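NAD(P)-dependent oxidoreductase (Pseudomonas putida, PDB 7A3W) probably uses NADPH to reduce imines and serves as a multifunctional biocatalyst for conjugate reduction and reductive amination. Local coordinates at residues Glu60-Ser65 with Leu89-Lys94; Ser12-Gly17 with Asn66-Cys71; Ala227-Ala232 with Asp285-Phe290. All blocks are in the same frame, centred on the assembly; numbering follows the deposited sequence. Where two conformers were deposited one is given.

Contact 1. Residues Glu60-Ser65 with Leu89-Lys94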
loop_
_atom_site.group_PDB
_atom_site.type_symbol
_atom_site.label_atom_id
_atom_site.label_comp_id
_atom_site.label_asym_id
_atom_site.label_seq_id
_atom_site.Cartn_x
_atom_site.Cartn_y
_atom_site.Cartn_z
ATOM N N GLU B 60 18.186 23.877 -29.681
ATOM C CA GLU B 60 17.089 24.662 -30.323
ATOM C C GLU B 60 15.815 24.561 -29.467
ATOM O O GLU B 60 15.053 25.567 -29.368
ATOM C CB GLU B 60 16.842 24.168 -31.753
ATOM C CG GLU B 60 18.025 24.399 -32.692
ATOM C CD GLU B 60 18.040 23.556 -33.962
ATOM O OE1 GLU B 60 17.143 22.684 -34.118
ATOM O OE2 GLU B 60 18.943 23.769 -34.805
ATOM N N ALA B 61 15.553 23.397 -28.874
ATOM C CA ALA B 61 14.385 23.221 -27.988
ATOM C C ALA B 61 14.555 24.158 -26.781
ATOM O O ALA B 61 13.590 24.847 -26.378
ATOM C CB ALA B 61 14.208 21.762 -27.594
ATOM N N ILE B 62 15.756 24.203 -26.214
ATOM C CA ILE B 62 16.059 25.107 -25.058
ATOM C C ILE B 62 15.868 26.565 -25.487
ATOM O O ILE B 62 15.201 27.332 -24.736
ATOM C CB ILE B 62 17.468 24.813 -24.510
ATOM C CG1 ILE B 62 17.493 23.428 -23.864
ATOM C CG2 ILE B 62 17.911 25.927 -23.574
ATOM C CD1 ILE B 62 18.869 22.820 -23.647
ATOM N N ASN B 63 16.355 26.928 -26.678
ATOM C CA ASN B 63 16.303 28.329 -27.176
ATOM C C ASN B 63 14.857 28.761 -27.405
ATOM O O ASN B 63 14.552 29.979 -27.228
ATOM C CB ASN B 63 17.188 28.489 -28.406
ATOM C CG ASN B 63 18.651 28.520 -28.028
ATOM O OD1 ASN B 63 18.993 28.911 -26.911
ATOM N ND2 ASN B 63 19.518 28.141 -28.955
ATOM N N ALA B 64 13.957 27.817 -27.681
ATOM C CA ALA B 64 12.598 28.125 -28.182
ATOM C C ALA B 64 11.688 28.660 -27.067
ATOM O O ALA B 64 10.685 29.314 -27.387
ATOM C CB ALA B 64 12.018 26.881 -28.803
ATOM N N SER B 65 11.970 28.358 -25.798
ATOM C CA SER B 65 11.011 28.582 -24.683
ATOM C C SER B 65 11.729 29.100 -23.435
ATOM O O SER B 65 12.935 28.821 -23.267
ATOM C CB SER B 65 10.241 27.305 -24.377
ATOM O OG SER B 65 9.696 26.753 -25.555
ATOM N N LEU B 89 25.967 28.731 -24.053
ATOM C CA LEU B 89 24.538 28.887 -24.417
ATOM C C LEU B 89 23.888 29.687 -23.291
ATOM O O LEU B 89 24.091 29.356 -22.116
ATOM C CB LEU B 89 23.883 27.521 -24.613
ATOM C CG LEU B 89 22.515 27.556 -25.292
ATOM C CD1 LEU B 89 22.180 26.212 -25.914
ATOM C CD2 LEU B 89 21.434 27.965 -24.319
ATOM N N ASN B 90 23.178 30.756 -23.616
ATOM C CA ASN B 90 22.641 31.666 -22.581
ATOM C C ASN B 90 21.256 31.197 -22.161
ATOM O O ASN B 90 20.348 31.266 -22.999
ATOM C CB ASN B 90 22.567 33.115 -23.048
ATOM C CG ASN B 90 22.261 34.063 -21.910
ATOM O OD1 ASN B 90 22.080 33.647 -20.769
ATOM N ND2 ASN B 90 22.166 35.342 -22.222
ATOM N N MET B 91 21.096 30.748 -20.907
ATOM C CA MET B 91 19.776 30.260 -20.419
ATOM C C MET B 91 19.123 31.309 -19.516
ATOM O O MET B 91 18.138 30.973 -18.822
ATOM C CB MET B 91 19.928 28.940 -19.669
ATOM C CG MET B 91 20.472 27.831 -20.551
ATOM S SD MET B 91 20.292 26.246 -19.745
ATOM C CE MET B 91 21.308 25.212 -20.795
ATOM N N SER B 92 19.667 32.533 -19.487
ATOM C CA SER B 92 19.062 33.670 -18.750
ATOM C C SER B 92 17.551 33.701 -19.010
ATOM O O SER B 92 17.147 33.633 -20.185
ATOM C CB SER B 92 19.715 34.986 -19.121
ATOM O OG SER B 92 18.902 36.079 -18.725
ATOM N N GLY B 93 16.753 33.781 -17.942
ATOM C CA GLY B 93 15.290 33.923 -18.022
ATOM C C GLY B 93 14.592 32.585 -18.237
ATOM O O GLY B 93 13.356 32.575 -18.336
ATOM N N LYS B 94 15.335 31.484 -18.342
ATOM C CA LYS B 94 14.754 30.160 -18.674
ATOM C C LYS B 94 14.732 29.279 -17.425
ATOM O O LYS B 94 15.751 29.226 -16.692
ATOM C CB LYS B 94 15.542 29.446 -19.772
ATOM C CG LYS B 94 15.644 30.147 -21.111
ATOM C CD LYS B 94 16.382 29.296 -22.136
ATOM C CE LYS B 94 16.606 29.951 -23.475
ATOM N NZ LYS B 94 15.337 30.388 -24.111
HETATM O O HOH W 1 19.775 31.434 -25.547
#
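Lys94, at the end of the loop before strand 95-98, brings its ammonium group to the C-terminal end of helix 58-64 in the same Rossmann-type NAD(P)-binding domain, where three backbone carbonyls gather round NZ. The bond to Ser65 O, 3.0 Å from Lys94 NZ, meets that carbonyl from above its plane. Asn63 O accepts from the same nitrogen, with NZ again well above the carbonyl plane and the C=O...N angle only 101°. The third bond, from Lys94 NZ to Ile62 O, is weak. The lysine chain is extended as far as CE and then bends (chi4 -57°), which turns NZ in among the three oxygens. On the way Lys94 CD passes 4.0 Å from the Ile62 CG2 methyl, the two side chains crossing at about a right angle.

That same methyl, Ile62 CG2, also touches Leu89 CD2 at 4.1 Å and comes near Met91 CG. Asn63 and Leu89 meet tip to tip, OD1 of the asparagine standing 3.7 Å from Leu89 CD2. A water donates both to Asn63 OD1 and to Asn90 O, the latter at 2.6 Å, and so ties the helix to the loop.

Within the loop, an Asx turn joins Asn90 OD1 to Ser92 N, and a type II turn from Met91 to Lys94 is closed by Lys94 N bonding to Met91 O, with Gly93 at positive phi. Beyond it, Lys94 pairs through its backbone with Leu120, while Ser65 OG bonds to Ser12 OG of strand 10-14.

An alanine at Lys94 would probably leave the carbonyls of Asn63 and Ser65 without this donor and open a gap beside Ile62. A positive charge set against this helix end would probably be favoured by the partial negative charge of the carbonyls there.

Contact 2. Residues Ser12-Gly17 with Asn66-Cys71. With NDP (NADPH dihydro-nicotinamide-adenine-dinucleotide phosphate), chain F.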
loop_
_atom_site.group_PDB
_atom_site.type_symbol
_atom_site.label_atom_id
_atom_site.label_comp_id
_atom_site.label_asym_id
_atom_site.label_seq_id
_atom_site.Cartn_x
_atom_site.Cartn_y
_atom_site.Cartn_z
ATOM N N SER B 12 8.882 24.012 -23.856
ATOM C CA SER B 12 9.659 22.954 -24.537
ATOM C C SER B 12 9.606 21.681 -23.679
ATOM O O SER B 12 9.574 21.786 -22.444
ATOM C CB SER B 12 11.065 23.390 -24.827
ATOM O OG SER B 12 11.106 24.481 -25.751
ATOM N N VAL B 13 9.485 20.530 -24.332
ATOM C CA VAL B 13 9.507 19.188 -23.692
ATOM C C VAL B 13 10.616 18.410 -24.385
ATOM O O VAL B 13 10.585 18.308 -25.615
ATOM C CB VAL B 13 8.139 18.485 -23.789
ATOM C CG1 VAL B 13 8.186 17.055 -23.258
ATOM C CG2 VAL B 13 7.037 19.304 -23.100
ATOM N N LEU B 14 11.577 17.926 -23.612
ATOM C CA LEU B 14 12.705 17.111 -24.119
ATOM C C LEU B 14 12.520 15.703 -23.549
ATOM O O LEU B 14 12.530 15.541 -22.341
ATOM C CB LEU B 14 14.032 17.723 -23.672
ATOM C CG LEU B 14 14.493 18.973 -24.415
ATOM C CD1 LEU B 14 13.603 20.165 -24.115
ATOM C CD2 LEU B 14 15.941 19.289 -24.051
ATOM N N GLY B 15 12.324 14.726 -24.424
ATOM C CA GLY B 15 12.025 13.329 -24.079
ATOM C C GLY B 15 10.577 13.069 -24.392
ATOM O O GLY B 15 9.700 13.657 -23.708
ATOM N N LEU B 16 10.306 12.272 -25.422
ATOM C CA LEU B 16 8.914 11.979 -25.847
ATOM C C LEU B 16 8.651 10.480 -25.713
ATOM O O LEU B 16 8.016 9.905 -26.606
ATOM C CB LEU B 16 8.676 12.467 -27.280
ATOM C CG LEU B 16 8.971 13.934 -27.545
ATOM C CD1 LEU B 16 8.852 14.233 -29.031
ATOM C CD2 LEU B 16 8.045 14.825 -26.721
ATOM N N GLY B 17 9.068 9.871 -24.605
ATOM C CA GLY B 17 8.654 8.497 -24.273
ATOM C C GLY B 17 7.216 8.427 -23.804
ATOM O O GLY B 17 6.367 9.349 -24.147
ATOM N N ASN B 66 10.972 29.739 -22.537
ATOM C CA ASN B 66 11.499 30.117 -21.195
ATOM C C ASN B 66 11.105 29.046 -20.154
ATOM O O ASN B 66 11.534 29.190 -19.014
ATOM C CB ASN B 66 11.044 31.520 -20.774
ATOM C CG ASN B 66 9.600 31.578 -20.319
ATOM O OD1 ASN B 66 8.843 30.621 -20.481
ATOM N ND2 ASN B 66 9.211 32.687 -19.706
ATOM N N LEU B 67 10.343 28.007 -20.524
ATOM C CA LEU B 67 10.057 26.849 -19.633
ATOM C C LEU B 67 10.411 25.547 -20.364
ATOM O O LEU B 67 9.813 25.255 -21.398
ATOM C CB LEU B 67 8.583 26.846 -19.222
ATOM C CG LEU B 67 8.152 25.659 -18.362
ATOM C CD1 LEU B 67 8.971 25.582 -17.092
ATOM C CD2 LEU B 67 6.663 25.730 -18.058
ATOM N N ILE B 68 11.406 24.841 -19.856
ATOM C CA ILE B 68 12.003 23.645 -20.496
ATOM C C ILE B 68 11.765 22.447 -19.571
ATOM O O ILE B 68 12.420 22.357 -18.506
ATOM C CB ILE B 68 13.505 23.839 -20.733
ATOM C CG1 ILE B 68 13.899 25.198 -21.326
ATOM C CG2 ILE B 68 14.024 22.653 -21.536
ATOM C CD1 ILE B 68 13.161 25.596 -22.593
ATOM N N ILE B 69 10.913 21.520 -19.987
ATOM C CA ILE B 69 10.526 20.332 -19.167
ATOM C C ILE B 69 11.308 19.132 -19.688
ATOM O O ILE B 69 11.258 18.875 -20.889
ATOM C CB ILE B 69 9.013 20.101 -19.214
ATOM C CG1 ILE B 69 8.267 21.280 -18.585
ATOM C CG2 ILE B 69 8.664 18.776 -18.563
ATOM C CD1 ILE B 69 6.811 21.327 -18.965
ATOM N N ILE B 70 12.022 18.449 -18.810
ATOM C CA ILE B 70 12.875 17.284 -19.184
ATOM C C ILE B 70 12.163 16.025 -18.704
ATOM O O ILE B 70 11.767 15.975 -17.533
ATOM C CB ILE B 70 14.257 17.380 -18.538
ATOM C CG1 ILE B 70 14.886 18.762 -18.664
ATOM C CG2 ILE B 70 15.168 16.275 -19.095
ATOM C CD1 ILE B 70 15.037 19.250 -20.084
ATOM N N CYS B 71 11.978 15.047 -19.566
ATOM C CA CYS B 71 11.369 13.752 -19.188
ATOM C C CYS B 71 12.045 12.637 -19.977
ATOM O O CYS B 71 11.396 11.957 -20.783
ATOM C CB CYS B 71 9.866 13.753 -19.400
ATOM S SG CYS B 71 9.089 12.421 -18.461
HETATM P PA NDP F . 10.381 5.749 -21.872
HETATM O O1A NDP F . 9.041 5.659 -22.545
HETATM O O2A NDP F . 11.352 4.591 -21.869
HETATM O O5B NDP F . 11.118 7.018 -22.512
HETATM C C5B NDP F . 12.515 7.250 -22.255
HETATM C C4B NDP F . 12.868 8.551 -22.926
HETATM O O4B NDP F . 14.271 8.860 -22.679
HETATM C C3B NDP F . 12.691 8.580 -24.449
HETATM O O3B NDP F . 12.378 9.902 -24.823
HETATM C C2B NDP F . 14.080 8.160 -24.904
HETATM O O2B NDP F . 14.472 8.533 -26.231
HETATM C C1B NDP F . 14.897 9.001 -23.934
HETATM N N9A NDP F . 16.279 8.575 -23.837
HETATM C C8A NDP F . 16.791 7.383 -23.401
HETATM N N7A NDP F . 18.101 7.340 -23.458
HETATM C C5A NDP F . 18.467 8.596 -23.918
HETATM C C6A NDP F . 19.712 9.188 -24.196
HETATM N N6A NDP F . 20.889 8.579 -24.009
HETATM N N1A NDP F . 19.708 10.457 -24.653
HETATM C C2A NDP F . 18.537 11.081 -24.842
HETATM N N3A NDP F . 17.308 10.627 -24.638
HETATM C C4A NDP F . 17.346 9.364 -24.170
HETATM O O3 NDP F . 10.281 6.260 -20.365
HETATM P PN NDP F . 9.050 7.053 -19.688
HETATM O O1N NDP F . 8.125 5.998 -19.211
HETATM O O2N NDP F . 8.511 8.086 -20.633
HETATM O O5D NDP F . 9.771 7.671 -18.417
HETATM C C5D NDP F . 10.550 8.886 -18.457
HETATM C C4D NDP F . 10.893 9.275 -17.042
HETATM O O4D NDP F . 9.681 9.589 -16.303
HETATM C C3D NDP F . 11.637 8.209 -16.216
HETATM O O3D NDP F . 12.714 8.820 -15.518
HETATM C C2D NDP F . 10.541 7.643 -15.333
HETATM O O2D NDP F . 11.074 7.068 -14.147
HETATM C C1D NDP F . 9.637 8.858 -15.111
HETATM N N1N NDP F . 8.206 8.511 -14.850
HETATM C C2N NDP F . 7.447 7.766 -15.725
HETATM C C3N NDP F . 6.187 7.313 -15.389
HETATM C C7N NDP F . 5.341 6.499 -16.308
HETATM O O7N NDP F . 4.291 6.040 -15.859
HETATM N N7N NDP F . 5.677 6.310 -17.573
HETATM C C4N NDP F . 5.606 7.709 -14.088
HETATM C C5N NDP F . 6.468 8.513 -13.259
HETATM C C6N NDP F . 7.629 8.965 -13.685
HETATM P P2B NDP F . 14.039 7.521 -27.415
HETATM O O1X NDP F . 14.482 6.144 -26.928
HETATM O O2X NDP F . 12.564 7.699 -27.699
HETATM O O3X NDP F . 14.921 8.068 -28.518
HETATM O O HOH W 2 9.247 10.431 -21.697
#
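Two central parallel strands of the Rossmann-type NAD(P)-binding domain, 10-14 and 67-70, meet here and run on into the NADPH pocket. Four backbone hydrogen bonds join them: Ser12 N to Leu67 O, Ile69 N to Ser12 O, Leu14 N to Ile69 O and Cys71 N to Leu14 O. All are nearly straight, and the last, 2.9 Å from Cys71 N to Leu14 O, carries the pairing one residue past the end of strand 67-70.

On one face of the sheet, Leu14 CD1 packs 3.6 Å from Ile68 CG2, while Leu14 runs alongside Ile70, with Leu14 CB 4.0 Å from Ile70 CD1. With Ile68 CG1 beside its backbone N (chi1 -45°), the chain goes on to place CD1 3.8 Å from Ser12 CB. The other face carries Val13 and Ile69, where Val13 CG2 lies 4.4 Å from Ile69 CB.

Beyond the strands, Gly15 and Gly17 belong to a GxGxxG pattern, consistent with a dinucleotide-binding turn. A CB at Gly15 would probably run into Cys71 O, and one at Gly17 into NDP O5B. Cys71 SG lies 3.6 Å from NDP O4D, and a water donates to both Cys71 O and NDP O2N, the latter at 2.7 Å, with a weak bond from Gly17 N.

Strand 33-37 pairs with the far edge of strand 10-14 through Val13, and strand 95-98 flanks strand 67-70. Helix 18-29 covers Ile69 and Cys71, whereas Ser12 OG bonds to Ala61 O of helix 58-64.

Contact 3. Residues Ala227-Ala232 with Asp285-Phe290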
loop_
_atom_site.group_PDB
_atom_site.type_symbol
_atom_site.label_atom_id
_atom_site.label_comp_id
_atom_site.label_asym_id
_atom_site.label_seq_id
_atom_site.Cartn_x
_atom_site.Cartn_y
_atom_site.Cartn_z
ATOM N N ALA B 227 2.360 6.854 12.045
ATOM C CA ALA B 227 3.110 8.132 11.931
ATOM C C ALA B 227 2.944 8.921 13.225
ATOM O O ALA B 227 3.937 9.489 13.682
ATOM C CB ALA B 227 2.645 8.956 10.768
ATOM N N ASP B 228 1.727 8.987 13.776
ATOM C CA ASP B 228 1.480 9.738 15.040
ATOM C C ASP B 228 2.251 9.084 16.190
ATOM O O ASP B 228 2.881 9.817 16.991
ATOM C CB ASP B 228 -0.003 9.897 15.315
ATOM C CG ASP B 228 -0.706 10.834 14.350
ATOM O OD1 ASP B 228 -0.027 11.477 13.523
ATOM O OD2 ASP B 228 -1.926 10.910 14.433
ATOM N N ARG B 229 2.290 7.757 16.242
ATOM C CA ARG B 229 3.065 7.027 17.273
ATOM C C ARG B 229 4.566 7.266 17.099
ATOM O O ARG B 229 5.234 7.428 18.129
ATOM C CB ARG B 229 2.764 5.530 17.230
ATOM C CG ARG B 229 1.453 5.177 17.910
ATOM C CD ARG B 229 1.205 3.695 17.778
ATOM N NE ARG B 229 0.031 3.210 18.461
ATOM C CZ ARG B 229 -0.029 2.924 19.764
ATOM N NH1 ARG B 229 1.025 3.105 20.547
ATOM N NH2 ARG B 229 -1.159 2.471 20.278
ATOM N N ILE B 230 5.090 7.225 15.872
ATOM C CA ILE B 230 6.551 7.402 15.598
ATOM C C ILE B 230 6.936 8.837 15.986
ATOM O O ILE B 230 7.953 9.013 16.640
ATOM C CB ILE B 230 6.910 7.053 14.138
ATOM C CG1 ILE B 230 6.671 5.569 13.831
ATOM C CG2 ILE B 230 8.337 7.457 13.802
ATOM C CD1 ILE B 230 6.465 5.255 12.351
ATOM N N ALA B 231 6.095 9.816 15.655
ATOM C CA ALA B 231 6.304 11.238 16.005
ATOM C C ALA B 231 6.426 11.365 17.527
ATOM O O ALA B 231 7.272 12.160 17.967
ATOM C CB ALA B 231 5.179 12.099 15.490
ATOM N N ALA B 232 5.590 10.635 18.283
ATOM C CA ALA B 232 5.492 10.719 19.757
ATOM C C ALA B 232 6.446 9.717 20.424
ATOM O O ALA B 232 6.531 9.735 21.648
ATOM C CB ALA B 232 4.070 10.498 20.187
ATOM N N ASP B 285 3.594 -1.845 19.933
ATOM C CA ASP B 285 2.847 -1.547 18.690
ATOM C C ASP B 285 3.745 -1.796 17.472
ATOM O O ASP B 285 4.986 -1.636 17.552
ATOM C CB ASP B 285 2.360 -0.103 18.685
ATOM C CG ASP B 285 1.342 0.190 17.597
ATOM O OD1 ASP B 285 0.143 -0.088 17.835
ATOM O OD2 ASP B 285 1.758 0.690 16.521
ATOM N N ILE B 286 3.116 -2.128 16.354
ATOM C CA ILE B 286 3.799 -2.426 15.070
ATOM C C ILE B 286 4.548 -1.184 14.578
ATOM O O ILE B 286 5.529 -1.374 13.866
ATOM C CB ILE B 286 2.797 -2.981 14.030
ATOM C CG1 ILE B 286 3.533 -3.645 12.858
ATOM C CG2 ILE B 286 1.788 -1.922 13.578
ATOM C CD1 ILE B 286 4.197 -4.936 13.234
ATOM N N ALA B 287 4.142 0.023 14.969
ATOM C CA ALA B 287 4.862 1.265 14.603
ATOM C C ALA B 287 6.328 1.185 15.072
ATOM O O ALA B 287 7.170 1.802 14.436
ATOM C CB ALA B 287 4.143 2.476 15.140
ATOM N N SER B 288 6.639 0.414 16.113
ATOM C CA SER B 288 8.013 0.290 16.669
ATOM C C SER B 288 8.981 -0.245 15.602
ATOM O O SER B 288 10.191 -0.124 15.804
ATOM C CB SER B 288 8.010 -0.570 17.903
ATOM O OG SER B 288 7.716 -1.920 17.589
ATOM N N LEU B 289 8.481 -0.866 14.527
ATOM C CA LEU B 289 9.364 -1.369 13.442
ATOM C C LEU B 289 10.185 -0.200 12.868
ATOM O O LEU B 289 11.330 -0.430 12.505
ATOM C CB LEU B 289 8.540 -2.014 12.331
ATOM C CG LEU B 289 8.397 -3.528 12.394
ATOM C CD1 LEU B 289 7.846 -3.991 13.733
ATOM C CD2 LEU B 289 7.507 -3.987 11.258
ATOM N N PHE B 290 9.629 1.014 12.821
ATOM C CA PHE B 290 10.358 2.200 12.315
ATOM C C PHE B 290 11.675 2.355 13.084
ATOM O O PHE B 290 12.714 2.538 12.442
ATOM C CB PHE B 290 9.522 3.465 12.430
ATOM C CG PHE B 290 10.199 4.709 11.930
ATOM C CD1 PHE B 290 11.045 5.439 12.750
ATOM C CD2 PHE B 290 9.959 5.187 10.651
ATOM C CE1 PHE B 290 11.637 6.608 12.303
ATOM C CE2 PHE B 290 10.544 6.362 10.203
ATOM C CZ PHE B 290 11.377 7.077 11.031
HETATM O O HOH W 3 -1.601 1.371 16.728
#
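Charge pairs Arg229 with Asp285 without a direct hydrogen bond. The guanidinium and carboxylate planes are stacked, 14° apart, with Asp285 OD1 over one face of the arginine group and 3.4 Å from Arg229 NE, so no N-H points at it. A water donates to Asp285 OD1 and takes a weak bond from Arg229 NE. Outside the pair, Arg229 NH2 forms a salt bridge with Glu238 OE1 and NH1 bonds to Asp234 O.

Among hydrogen bonds within 285-290, Asp285 OD2 accepts from Ala287 N at 2.9 Å in an Asx turn. Asp285 O takes two donors, Ser288 N and Ser288 OG, the hydroxyl at 2.7 Å.

Apolar packing centres on Ile230. Its CG2, anti to the backbone N, makes a CH-pi contact over the face of the Phe290 ring, offset toward the rim and nearest CD1, while Ile230 CD1 reaches Phe290 CB at 3.5 Å. Ala287 CB fills in against Arg229 CB at 3.9 Å.

In the helical C-terminal domain, with Lys209 and Gln206 of the second subunit packing nearby, residues 227-232 of helix 205-232 are thus joined to the chain leading into helix 289-293 by apolar contact and stacked charges, while NH1 and NH2 of Arg229 are engaged elsewhere.

Contacts 1 and 2 belong to the NAD(P)-binding domain and touch through the first serine of segment 12-17, and helix 58-64 leads directly into strand 67-70. Contact 2 is wholly buried and rests on regular backbone pairing with aliphatic packing, next to the cofactor. Contact 1, only partly buried, relies on a lysine donating to carbonyls and on a bridging water. Contact 3 is also partly buried but belongs to the helical C-terminal domain, with its centre 48 Å from that of contact 1 and 41 Å from that of contact 2; its charge pair is a stack of planes, whereas the lysine of contact 1 donates hydrogen bonds.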